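Local coordinates for protein dihydroorotase (PDB 3PNU) that probably catalyses the reversible cyclization of N-carbamoyl-L-aspartate to dihydroorotate in pyrimidine biosynthesis, with two zinc ions bound per subunit, at residues I209-H212 / H213-T217; P283-L286 / P287-E291; P346-G350 / E351-F355; C196-L199 / K200-N204; Q295-S298 / E299-Q303. One frame throughout, in Å; residues are numbered along the deposited sequence.

How the interactions relate
Interactions 1, 2 and 3 form one continuous patch. In the loop of interaction 1, Leu-211 CD2 packs 3.7 Å from Ile-285 CA of interaction 2. Helix 285-296 is flanked in turn by the strand of interaction 3, where Val-288 CG2 lies 3.8 Å from Leu-353 CD2. Tyr-347 of interaction 3 also reaches back to interaction 1, its OH 3.8 Å from Ile-215 CD1. Interaction 5 follows at the end of the same helix, and its Leu-302 touches Ala-290. Interaction 4 stands apart, its centre about 20 Å from that of interaction 1. Interaction 1 is nearest the active site, with the side chain of Thr-210 about 8 Å from a zinc ion.

Interaction 1: residues I209-H212 / H213-T217; sequences ITLH and HLIIT
Thr-210 and His-213 meet across a tight turn at the C-terminal end of strand 205-209, on the side of the TIM barrel that holds the zinc site. The polar contacts come first. Thr-210 OG1 lies 2.7 Å from His-213 ND1 at the edge of the imidazole, a hydrogen bond in which either atom could be the donor. It also accepts the backbone N of His-213 at 3.0 Å, nearly straight at 161°. A chi1 of 70° sets this oxygen between the backbone N and the carbonyl carbon of Thr-210, facing back into the turn. Threonine suits the place because its hydroxyl can serve both partners while its methyl CG2 lies in the ring plane of His-213, at the edge. Thr-210 also touches the zinc ligand Asp-261, consistent with a second-shell role. Outside the turn, His-213 NE2 is hydrogen-bonded to Pro-234 O, so both ring nitrogens are held and the ring's rotation is fixed.

The two imidazoles lie side by side, pointing the same way. Their planes are 36° apart and their centroids 4.6 Å, with His-212 CD2 over one face of the His-213 ring, toward its rim. Thr-210 OG1 sits over the centre of one His-212 face.

Among apolar contacts, Leu-211 CD1 meets Ile-215 CD1 at 3.9 Å, and Ile-209 CG2 meets Leu-214 CD2 at 4.1 Å; the branched chains fill the buried side against helices 285-296 and 239-250.

Backbone bonds close the turn: His-212 O accepts both Ile-215 N at 2.8 Å and Ile-216 N at 2.9 Å.

Interaction 2: residues P283-L286 / P287-E291; sequences PVIL and PVLAE
The pyrrolidine ring of Pro-287 is the one cyclic group carrying this contact in the first turns of helix 285-296, and the peptide link itself sets its CD beside CB of Leu-286. The CG-CD edge lies toward the carbonyl of Val-284, whose oxygen is less surely placed, and beyond the helix the ring packs on Phe-355 of strand 352-357. Proline fits the first turn of a helix well: its fixed phi is helical, and the N-H it lacks is not yet required by the i to i+4 bonding.

That bonding starts at once around it. Val-288 N donates to the less certain Val-284 O at 3.1 Å. Leu-289 N then donates to Ile-285 O at 2.7 Å with an N-H...O angle of 167°, and Ala-290 N donates to Leu-286 O, also at 2.7 Å. In these last two bonds the donor approaches nearly in line with the C=O bond, as expected of an alpha helix.

The side chains one turn apart pack along the same ridges. Ile-285 and Leu-289 run side by side, pointing the same way. With chi1 of -65°, Ile-285 holds CG2 anti to its backbone N and beside the carbonyl carbon, on the side of the next turn, where the delta branch of Leu-289 lies. Val-284 and Val-288 both lie on Leu-353.

These apolar residues suit a helix buried on several sides: Leu-286 faces Leu-324 and Leu-326 of the antiparallel sheet, while small Ala-290 lets the helix come close to Leu-326. Ile-285 CG2 lies 3.5 Å from Leu-289 CD1.

Interaction 3: residues P346-G350 / E351-F355; sequences PYMAG and EILKF
Met-348 and Glu-351 are the ends of a type II beta turn closed by Glu-351 N donating to Met-348 O at 2.8 Å, and this turn overlaps an earlier type II turn from Pro-346 to Ala-349. The third position of each turn needs positive phi: Gly-350 adopts it readily at 64°, whereas Met-348 takes 60° despite its side chain. The exact place of Met-348 O is less sure.

The carboxylate of Glu-351 folds back over the turn because its chain bends at chi2 (-74°). There a water donates to Glu-351 OE2 at 2.6 Å and to Ala-349 O at 2.5 Å, bridging the side chain to the turn's backbone. A long polar residue suits this exposed corner, since its aliphatic part can still pack: CG lies 4.1 Å from Met-348 SD. The thioether chain, itself bent at chi2, carries SD onward to within 4.4 Å of Leu-353 CD2, on the buried side. On the outer side Ile-352 curls its CD1 back toward Gly-350 O.

Leu-353 then packs against Trp-331, while Glu-351 bonds through its backbone with Val-333. The arrangement is two overlapping type II beta turns leading into strand 352-357 of an antiparallel sheet.

Interaction 4: residues C196-L199 / K200-N204; sequences CELL and KDYEN
Cys-196 meets the following turn through its carbonyl, with O 4.0 Å from Lys-200 CG; its small thiol faces the other way, against Ala-244 and Leu-245 of helix 239-250, where a compact side chain suits close helix packing. Glu-197 contributes chiefly its backbone too. Its O accepts Lys-200 N at 3.0 Å and is further gripped by a water, which donates to it at 2.6 Å and to Asp-201 OD1 at 3.0 Å. The water thus tethers the Asp-201 carboxylate to the helix backbone on the exposed side.

Leu-198 carries the side-chain packing. Its O accepts Asp-201 N at 3.0 Å, with the donor well above the carbonyl plane. Its CG stands opposite the backbone N (chi1 -171°), which sends CD1 along the helix to the edge of the Tyr-202 ring, 4.1 Å from CE2 and near the ring plane. The same methyl passes Asp-201 OD2. Tyr-202 in turn anchors its OH to Glu-174 of helix 170-179, which Leu-198 also touches, so leucine fills the seam between the two helices.

Leu-199 points to the strands, packing on Ala-207, while its O is taken by Lys-255 NZ. Lys-200, lying outward, makes a cation-pi contact with Tyr-253.

Bonds from residue i+3 to residue i thus run through the C-terminal part of helix 193-201, the crossover helix of the beta-alpha-beta unit between strands 185-187 and 205-209 of the TIM barrel.

Interaction 5: residues Q295-S298 / E299-Q303; sequences QNSS and EENLQ
Ser-298 OG accepts Asn-301 N at 3.0 Å in a nearly straight bond (164°), satisfying one of the first-turn N-H groups, which lack an i-4 partner within their own helix. With chi1 of 67° the hydroxyl leans over its own peptide toward Asn-301. A short hydroxyl side chain is well suited to this job. Next, Ser-298 O accepts Leu-302 N at 3.1 Å, the first i to i+4 bond of the helix, with the donor tilted 21° from the carbonyl plane.

Around these bonds, Ser-297 places OG 3.4 Å from Asn-301 CB. The polar ends of both residues, Ser-297 OG and Asn-301 ND2, are hydrogen-bonded to Phe-250 O, so the linker and the new helix are tied to the same carbonyl at the C-terminal end of helix 239-250. Glu-300 brings CB to 3.7 Å from Ser-298 OG and then extends away from the turn. The acidic Glu-299 and Glu-300 probably interact favourably with the positive end of the helix dipole, and Glu-299 OE1 is weakly hydrogen-bonded to Lys-26 N. On the inner side Leu-302 passes Ser-298 O with CB and packs on Leu-27 of strand 25-28.

This is a serine N-cap, opening helix 299-314 after the short link from helix 285-296.

Interaction 1: residues I209-H212 / H213-T217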
# COMPACT_ATOMS: atom_id res chain seq x y z
N ILE A 209 4.01 -9.98 -18.85
CA ILE A 209 4.29 -8.77 -18.08
C ILE A 209 3.33 -7.63 -18.50
O ILE A 209 3.01 -7.48 -19.70
CB ILE A 209 5.72 -8.28 -18.27
CG1 ILE A 209 6.72 -9.34 -17.84
CG2 ILE A 209 5.93 -7.03 -17.45
CD1 ILE A 209 8.15 -8.95 -18.07
N THR A 210 2.88 -6.85 -17.52
CA THR A 210 1.94 -5.77 -17.76
C THR A 210 2.62 -4.48 -18.12
O THR A 210 3.84 -4.31 -18.00
CB THR A 210 1.10 -5.43 -16.50
OG1 THR A 210 1.95 -4.82 -15.53
CG2 THR A 210 0.44 -6.66 -15.93
N LEU A 211 1.81 -3.52 -18.53
CA LEU A 211 2.35 -2.24 -18.84
C LEU A 211 2.74 -1.53 -17.56
O LEU A 211 3.87 -1.09 -17.42
CB LEU A 211 1.34 -1.42 -19.62
CG LEU A 211 1.74 0.02 -19.91
CD1 LEU A 211 3.13 0.07 -20.48
CD2 LEU A 211 0.70 0.68 -20.82
N HIS A 212 1.81 -1.45 -16.61
CA HIS A 212 2.08 -0.71 -15.37
C HIS A 212 3.29 -1.20 -14.58
O HIS A 212 4.09 -0.39 -14.11
CB HIS A 212 0.81 -0.52 -14.52
CG HIS A 212 0.01 -1.76 -14.29
ND1 HIS A 212 -0.74 -2.36 -15.28
CD2 HIS A 212 -0.21 -2.48 -13.16
CE1 HIS A 212 -1.36 -3.42 -14.77
NE2 HIS A 212 -1.05 -3.52 -13.49
N HIS A 213 3.49 -2.51 -14.50
CA HIS A 213 4.62 -3.05 -13.75
C HIS A 213 5.97 -2.71 -14.35
O HIS A 213 7.02 -2.90 -13.67
CB HIS A 213 4.47 -4.54 -13.54
CG HIS A 213 3.39 -4.90 -12.58
ND1 HIS A 213 2.23 -5.53 -12.97
CD2 HIS A 213 3.27 -4.68 -11.25
CE1 HIS A 213 1.46 -5.71 -11.91
NE2 HIS A 213 2.07 -5.20 -10.85
N LEU A 214 5.99 -2.25 -15.60
CA LEU A 214 7.24 -1.82 -16.21
C LEU A 214 7.56 -0.40 -15.79
O LEU A 214 8.68 0.07 -15.94
CB LEU A 214 7.16 -1.83 -17.74
CG LEU A 214 7.15 -3.19 -18.41
CD1 LEU A 214 6.77 -3.03 -19.89
CD2 LEU A 214 8.50 -3.89 -18.21
N ILE A 215 6.54 0.28 -15.24
CA ILE A 215 6.63 1.68 -14.91
C ILE A 215 6.63 2.03 -13.41
O ILE A 215 7.49 2.77 -12.96
CB ILE A 215 5.45 2.42 -15.60
CG1 ILE A 215 5.55 2.25 -17.12
CG2 ILE A 215 5.46 3.90 -15.24
CD1 ILE A 215 4.35 2.81 -17.93
N ILE A 216 5.67 1.49 -12.65
CA ILE A 216 5.53 1.85 -11.23
C ILE A 216 6.19 0.91 -10.21
O ILE A 216 6.53 -0.23 -10.52
CB ILE A 216 4.02 1.98 -10.86
CG1 ILE A 216 3.36 0.61 -10.74
CG2 ILE A 216 3.29 2.86 -11.88
CD1 ILE A 216 1.94 0.66 -10.29
N THR A 217 6.37 1.44 -8.99
CA THR A 217 6.86 0.66 -7.84
C THR A 217 5.88 0.96 -6.70
O THR A 217 4.99 1.80 -6.84
CB THR A 217 8.26 1.04 -7.36
OG1 THR A 217 8.22 2.31 -6.68
CG2 THR A 217 9.26 1.06 -8.49

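Interaction 2: residues P283-L286 / P287-E291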
# COMPACT_ATOMS: atom_id res chain seq x y z
N PRO A 283 -6.97 1.27 -23.31
CA PRO A 283 -6.89 2.40 -24.24
C PRO A 283 -5.54 3.06 -24.45
O PRO A 283 -5.37 3.75 -25.42
CB PRO A 283 -7.83 3.44 -23.63
CG PRO A 283 -8.38 2.83 -22.37
CD PRO A 283 -8.11 1.38 -22.40
N VAL A 284 -4.59 2.84 -23.57
CA VAL A 284 -3.32 3.57 -23.68
C VAL A 284 -2.07 2.72 -23.87
O VAL A 284 -0.96 3.26 -23.95
CB VAL A 284 -3.16 4.48 -22.43
CG1 VAL A 284 -4.27 5.54 -22.37
CG2 VAL A 284 -3.19 3.63 -21.12
N ILE A 285 -2.25 1.40 -23.99
CA ILE A 285 -1.10 0.46 -24.08
C ILE A 285 -0.10 0.72 -25.18
O ILE A 285 1.09 0.91 -24.93
CB ILE A 285 -1.58 -0.99 -24.28
CG1 ILE A 285 -2.36 -1.49 -23.07
CG2 ILE A 285 -0.38 -1.90 -24.55
CD1 ILE A 285 -3.22 -2.70 -23.34
N LEU A 286 -0.58 0.71 -26.42
CA LEU A 286 0.32 0.86 -27.56
C LEU A 286 1.13 2.13 -27.52
O LEU A 286 2.37 2.08 -27.63
CB LEU A 286 -0.44 0.74 -28.89
CG LEU A 286 -0.98 -0.67 -29.13
CD1 LEU A 286 -1.73 -0.70 -30.46
CD2 LEU A 286 0.17 -1.68 -29.11
N PRO A 287 0.47 3.28 -27.36
CA PRO A 287 1.29 4.50 -27.36
C PRO A 287 2.27 4.54 -26.18
O PRO A 287 3.46 4.87 -26.37
CB PRO A 287 0.25 5.63 -27.32
CG PRO A 287 -1.08 4.98 -26.99
CD PRO A 287 -0.98 3.55 -27.35
N VAL A 288 1.81 4.16 -24.98
CA VAL A 288 2.69 4.16 -23.82
C VAL A 288 3.87 3.22 -24.08
O VAL A 288 5.02 3.60 -23.88
CB VAL A 288 1.96 3.82 -22.50
CG1 VAL A 288 2.94 3.95 -21.31
CG2 VAL A 288 0.73 4.72 -22.29
N LEU A 289 3.58 2.00 -24.56
CA LEU A 289 4.66 1.04 -24.90
C LEU A 289 5.60 1.59 -25.97
O LEU A 289 6.82 1.41 -25.91
CB LEU A 289 4.10 -0.31 -25.37
CG LEU A 289 3.61 -1.31 -24.31
CD1 LEU A 289 3.01 -2.54 -24.97
CD2 LEU A 289 4.74 -1.71 -23.37
N ALA A 290 5.01 2.25 -26.97
CA ALA A 290 5.81 2.84 -28.04
C ALA A 290 6.85 3.81 -27.44
O ALA A 290 8.04 3.70 -27.71
CB ALA A 290 4.90 3.54 -29.04
N GLU A 291 6.40 4.73 -26.59
CA GLU A 291 7.33 5.70 -25.97
C GLU A 291 8.43 4.98 -25.17
O GLU A 291 9.63 5.27 -25.33
CB GLU A 291 6.55 6.74 -25.13
CG GLU A 291 7.38 7.76 -24.29
CD GLU A 291 8.42 8.59 -25.08
OE1 GLU A 291 9.19 9.34 -24.44
OE2 GLU A 291 8.48 8.49 -26.32

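Interaction 3: residues P346-G350 / E351-F355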
# COMPACT_ATOMS: atom_id res chain seq x y z
N PRO A 346 -9.71 5.40 -16.84
CA PRO A 346 -8.60 4.74 -17.49
C PRO A 346 -7.28 5.06 -16.84
O PRO A 346 -7.19 6.01 -16.08
CB PRO A 346 -8.61 5.35 -18.88
CG PRO A 346 -9.00 6.75 -18.62
CD PRO A 346 -10.03 6.68 -17.49
N TYR A 347 -6.27 4.25 -17.17
CA TYR A 347 -4.91 4.41 -16.70
C TYR A 347 -4.36 5.62 -17.41
O TYR A 347 -4.79 5.94 -18.53
CB TYR A 347 -4.09 3.15 -17.04
CG TYR A 347 -2.61 3.23 -16.69
CD1 TYR A 347 -2.20 3.37 -15.38
CD2 TYR A 347 -1.63 3.12 -17.67
CE1 TYR A 347 -0.85 3.44 -15.05
CE2 TYR A 347 -0.27 3.18 -17.33
CZ TYR A 347 0.10 3.33 -16.01
OH TYR A 347 1.43 3.40 -15.64
N MET A 348 -3.41 6.32 -16.78
CA MET A 348 -2.83 7.51 -17.38
C MET A 348 -3.92 8.59 -17.64
O MET A 348 -3.70 9.54 -18.37
CB MET A 348 -2.13 7.14 -18.69
CG MET A 348 -0.82 6.38 -18.53
SD MET A 348 0.59 7.47 -18.26
CE MET A 348 1.94 6.30 -18.08
N ALA A 349 -5.10 8.43 -17.03
CA ALA A 349 -6.20 9.38 -17.18
C ALA A 349 -5.68 10.82 -17.12
O ALA A 349 -4.79 11.13 -16.32
CB ALA A 349 -7.25 9.16 -16.11
N GLY A 350 -6.20 11.69 -17.98
CA GLY A 350 -5.79 13.10 -18.03
C GLY A 350 -4.34 13.38 -18.41
O GLY A 350 -3.90 14.53 -18.40
N GLU A 351 -3.60 12.34 -18.76
CA GLU A 351 -2.20 12.49 -19.14
C GLU A 351 -2.04 12.80 -20.64
O GLU A 351 -2.93 12.50 -21.45
CB GLU A 351 -1.42 11.21 -18.78
CG GLU A 351 -1.21 11.00 -17.29
CD GLU A 351 -0.14 11.94 -16.72
OE1 GLU A 351 0.97 12.01 -17.30
OE2 GLU A 351 -0.40 12.58 -15.67
N ILE A 352 -0.90 13.41 -20.99
CA ILE A 352 -0.59 13.74 -22.38
C ILE A 352 0.49 12.81 -22.92
O ILE A 352 1.67 12.91 -22.57
CB ILE A 352 -0.20 15.24 -22.58
CG1 ILE A 352 -1.45 16.13 -22.59
CG2 ILE A 352 0.50 15.45 -23.91
CD1 ILE A 352 -2.25 16.12 -21.31
N LEU A 353 0.04 11.91 -23.80
CA LEU A 353 0.88 10.90 -24.42
C LEU A 353 1.52 11.43 -25.69
O LEU A 353 0.86 12.04 -26.53
CB LEU A 353 0.04 9.66 -24.73
CG LEU A 353 -0.67 9.04 -23.51
CD1 LEU A 353 -1.69 8.00 -23.92
CD2 LEU A 353 0.36 8.46 -22.53
N LYS A 354 2.81 11.17 -25.83
CA LYS A 354 3.60 11.60 -26.98
C LYS A 354 3.28 10.84 -28.29
O LYS A 354 3.61 11.33 -29.38
CB LYS A 354 5.09 11.44 -26.63
CG LYS A 354 6.06 11.74 -27.78
CD LYS A 354 7.50 11.48 -27.37
CE LYS A 354 8.43 11.62 -28.56
NZ LYS A 354 9.82 11.20 -28.22
N PHE A 355 2.66 9.66 -28.20
CA PHE A 355 2.31 8.87 -29.39
C PHE A 355 0.82 8.61 -29.52
O PHE A 355 0.08 8.60 -28.52
CB PHE A 355 3.03 7.52 -29.40
CG PHE A 355 4.46 7.60 -29.78
CD1 PHE A 355 4.84 7.50 -31.10
CD2 PHE A 355 5.44 7.78 -28.82
CE1 PHE A 355 6.16 7.58 -31.46
CE2 PHE A 355 6.77 7.85 -29.18
CZ PHE A 355 7.13 7.75 -30.50
O HOH W 1 -3.03 12.82 -15.62

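Interaction 4: residues C196-L199 / K200-N204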
# COMPACT_ATOMS: atom_id res chain seq x y z
N CYS A 196 11.44 -13.34 -12.39
CA CYS A 196 12.24 -13.06 -13.57
C CYS A 196 13.35 -14.10 -13.65
O CYS A 196 13.62 -14.64 -14.70
CB CYS A 196 12.85 -11.66 -13.54
SG CYS A 196 11.60 -10.39 -13.68
N GLU A 197 13.99 -14.38 -12.52
CA GLU A 197 15.08 -15.37 -12.47
C GLU A 197 14.61 -16.80 -12.64
O GLU A 197 15.20 -17.54 -13.42
CB GLU A 197 15.88 -15.22 -11.17
CG GLU A 197 16.70 -13.92 -11.16
CD GLU A 197 17.41 -13.63 -9.84
OE1 GLU A 197 17.27 -14.41 -8.87
OE2 GLU A 197 18.11 -12.60 -9.79
N LEU A 198 13.54 -17.18 -11.94
CA LEU A 198 13.00 -18.54 -12.03
C LEU A 198 12.61 -18.90 -13.46
O LEU A 198 12.68 -20.05 -13.84
CB LEU A 198 11.78 -18.70 -11.12
CG LEU A 198 11.22 -20.13 -10.94
CD1 LEU A 198 12.17 -21.02 -10.08
CD2 LEU A 198 9.86 -20.09 -10.31
N LEU A 199 12.20 -17.91 -14.24
CA LEU A 199 11.82 -18.10 -15.63
C LEU A 199 12.92 -18.80 -16.43
O LEU A 199 12.63 -19.60 -17.33
CB LEU A 199 11.53 -16.75 -16.26
CG LEU A 199 10.99 -16.65 -17.68
CD1 LEU A 199 9.64 -17.38 -17.86
CD2 LEU A 199 10.84 -15.16 -18.09
N LYS A 200 14.18 -18.49 -16.11
CA LYS A 200 15.34 -19.04 -16.81
C LYS A 200 15.68 -20.46 -16.36
O LYS A 200 16.40 -21.14 -17.03
CB LYS A 200 16.59 -18.23 -16.48
CG LYS A 200 16.51 -16.70 -16.61
CD LYS A 200 16.63 -16.16 -18.02
CE LYS A 200 16.76 -14.62 -17.95
NZ LYS A 200 17.09 -13.99 -19.25
N ASP A 201 15.19 -20.89 -15.20
CA ASP A 201 15.56 -22.21 -14.67
C ASP A 201 14.79 -23.40 -15.24
O ASP A 201 15.22 -24.53 -15.06
CB ASP A 201 15.40 -22.25 -13.14
CG ASP A 201 16.36 -21.30 -12.40
OD1 ASP A 201 17.32 -20.78 -13.02
OD2 ASP A 201 16.13 -21.08 -11.18
N TYR A 202 13.64 -23.19 -15.88
CA TYR A 202 12.87 -24.33 -16.40
C TYR A 202 12.35 -24.03 -17.78
O TYR A 202 11.76 -22.98 -18.03
CB TYR A 202 11.73 -24.72 -15.43
CG TYR A 202 12.21 -25.18 -14.07
CD1 TYR A 202 12.40 -26.54 -13.79
CD2 TYR A 202 12.49 -24.26 -13.05
CE1 TYR A 202 12.86 -26.97 -12.52
CE2 TYR A 202 12.94 -24.67 -11.80
CZ TYR A 202 13.13 -26.03 -11.53
OH TYR A 202 13.58 -26.41 -10.29
N GLU A 203 12.57 -24.96 -18.70
CA GLU A 203 12.16 -24.76 -20.10
C GLU A 203 10.66 -24.60 -20.29
O GLU A 203 10.24 -23.95 -21.21
CB GLU A 203 12.65 -25.92 -20.97
CG GLU A 203 14.16 -25.97 -21.08
CD GLU A 203 14.65 -27.25 -21.73
OE1 GLU A 203 15.79 -27.65 -21.42
OE2 GLU A 203 13.90 -27.87 -22.52
N ASN A 204 9.86 -25.21 -19.42
CA ASN A 204 8.42 -25.10 -19.54
C ASN A 204 7.79 -23.89 -18.81
O ASN A 204 6.56 -23.77 -18.76
CB ASN A 204 7.76 -26.40 -19.13
CG ASN A 204 8.13 -26.87 -17.75
OD1 ASN A 204 9.27 -26.64 -17.27
ND2 ASN A 204 7.20 -27.55 -17.09
O HOH W 2 17.78 -17.82 -13.34

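Interaction 5: residues Q295-S298 / E299-Q303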
# COMPACT_ATOMS: atom_id res chain seq x y z
N GLN A 295 12.76 5.00 -25.83
CA GLN A 295 13.72 5.48 -24.83
C GLN A 295 14.67 4.40 -24.34
O GLN A 295 15.83 4.68 -24.05
CB GLN A 295 12.98 6.07 -23.61
CG GLN A 295 12.06 7.27 -23.89
CD GLN A 295 12.81 8.53 -24.33
OE1 GLN A 295 14.05 8.57 -24.33
NE2 GLN A 295 12.05 9.57 -24.71
N ASN A 296 14.18 3.16 -24.25
CA ASN A 296 14.97 2.07 -23.66
C ASN A 296 15.25 0.85 -24.52
O ASN A 296 16.05 -0.01 -24.12
CB ASN A 296 14.25 1.60 -22.39
CG ASN A 296 14.00 2.73 -21.40
OD1 ASN A 296 12.86 3.17 -21.23
ND2 ASN A 296 15.06 3.23 -20.79
N SER A 297 14.63 0.74 -25.69
CA SER A 297 14.78 -0.48 -26.48
C SER A 297 14.73 -0.22 -27.99
O SER A 297 15.07 0.87 -28.44
CB SER A 297 13.68 -1.47 -26.05
OG SER A 297 13.94 -2.80 -26.46
N SER A 298 14.30 -1.23 -28.75
CA SER A 298 14.20 -1.12 -30.20
C SER A 298 12.80 -1.48 -30.66
O SER A 298 12.04 -2.13 -29.94
CB SER A 298 15.17 -2.08 -30.86
OG SER A 298 14.79 -3.42 -30.62
N GLU A 299 12.47 -1.07 -31.88
CA GLU A 299 11.17 -1.38 -32.47
C GLU A 299 11.05 -2.90 -32.62
O GLU A 299 9.95 -3.46 -32.48
CB GLU A 299 11.03 -0.70 -33.83
CG GLU A 299 9.66 -0.87 -34.51
CD GLU A 299 9.53 -0.05 -35.81
OE1 GLU A 299 8.40 0.06 -36.34
OE2 GLU A 299 10.56 0.49 -36.28
N GLU A 300 12.18 -3.55 -32.92
CA GLU A 300 12.22 -4.99 -33.08
C GLU A 300 11.81 -5.70 -31.79
O GLU A 300 10.98 -6.61 -31.80
CB GLU A 300 13.62 -5.46 -33.50
CG GLU A 300 13.74 -6.99 -33.64
CD GLU A 300 15.12 -7.46 -34.13
OE1 GLU A 300 15.38 -8.69 -34.14
OE2 GLU A 300 15.93 -6.59 -34.51
N ASN A 301 12.43 -5.29 -30.68
CA ASN A 301 12.13 -5.89 -29.40
C ASN A 301 10.71 -5.62 -28.95
O ASN A 301 10.11 -6.44 -28.29
CB ASN A 301 13.19 -5.52 -28.37
CG ASN A 301 14.52 -6.19 -28.65
OD1 ASN A 301 14.59 -7.11 -29.45
ND2 ASN A 301 15.57 -5.75 -28.00
N LEU A 302 10.14 -4.50 -29.35
CA LEU A 302 8.74 -4.24 -29.01
C LEU A 302 7.85 -5.23 -29.78
O LEU A 302 6.87 -5.78 -29.25
CB LEU A 302 8.35 -2.80 -29.33
CG LEU A 302 6.87 -2.45 -29.15
CD1 LEU A 302 6.32 -2.98 -27.83
CD2 LEU A 302 6.62 -0.93 -29.27
N GLN A 303 8.21 -5.46 -31.04
CA GLN A 303 7.47 -6.37 -31.92
C GLN A 303 7.55 -7.79 -31.37
O GLN A 303 6.61 -8.56 -31.53
CB GLN A 303 8.02 -6.28 -33.37
CG GLN A 303 7.39 -7.25 -34.37
CD GLN A 303 5.88 -7.11 -34.51
OE1 GLN A 303 5.33 -6.00 -34.53
NE2 GLN A 303 5.20 -8.24 -34.65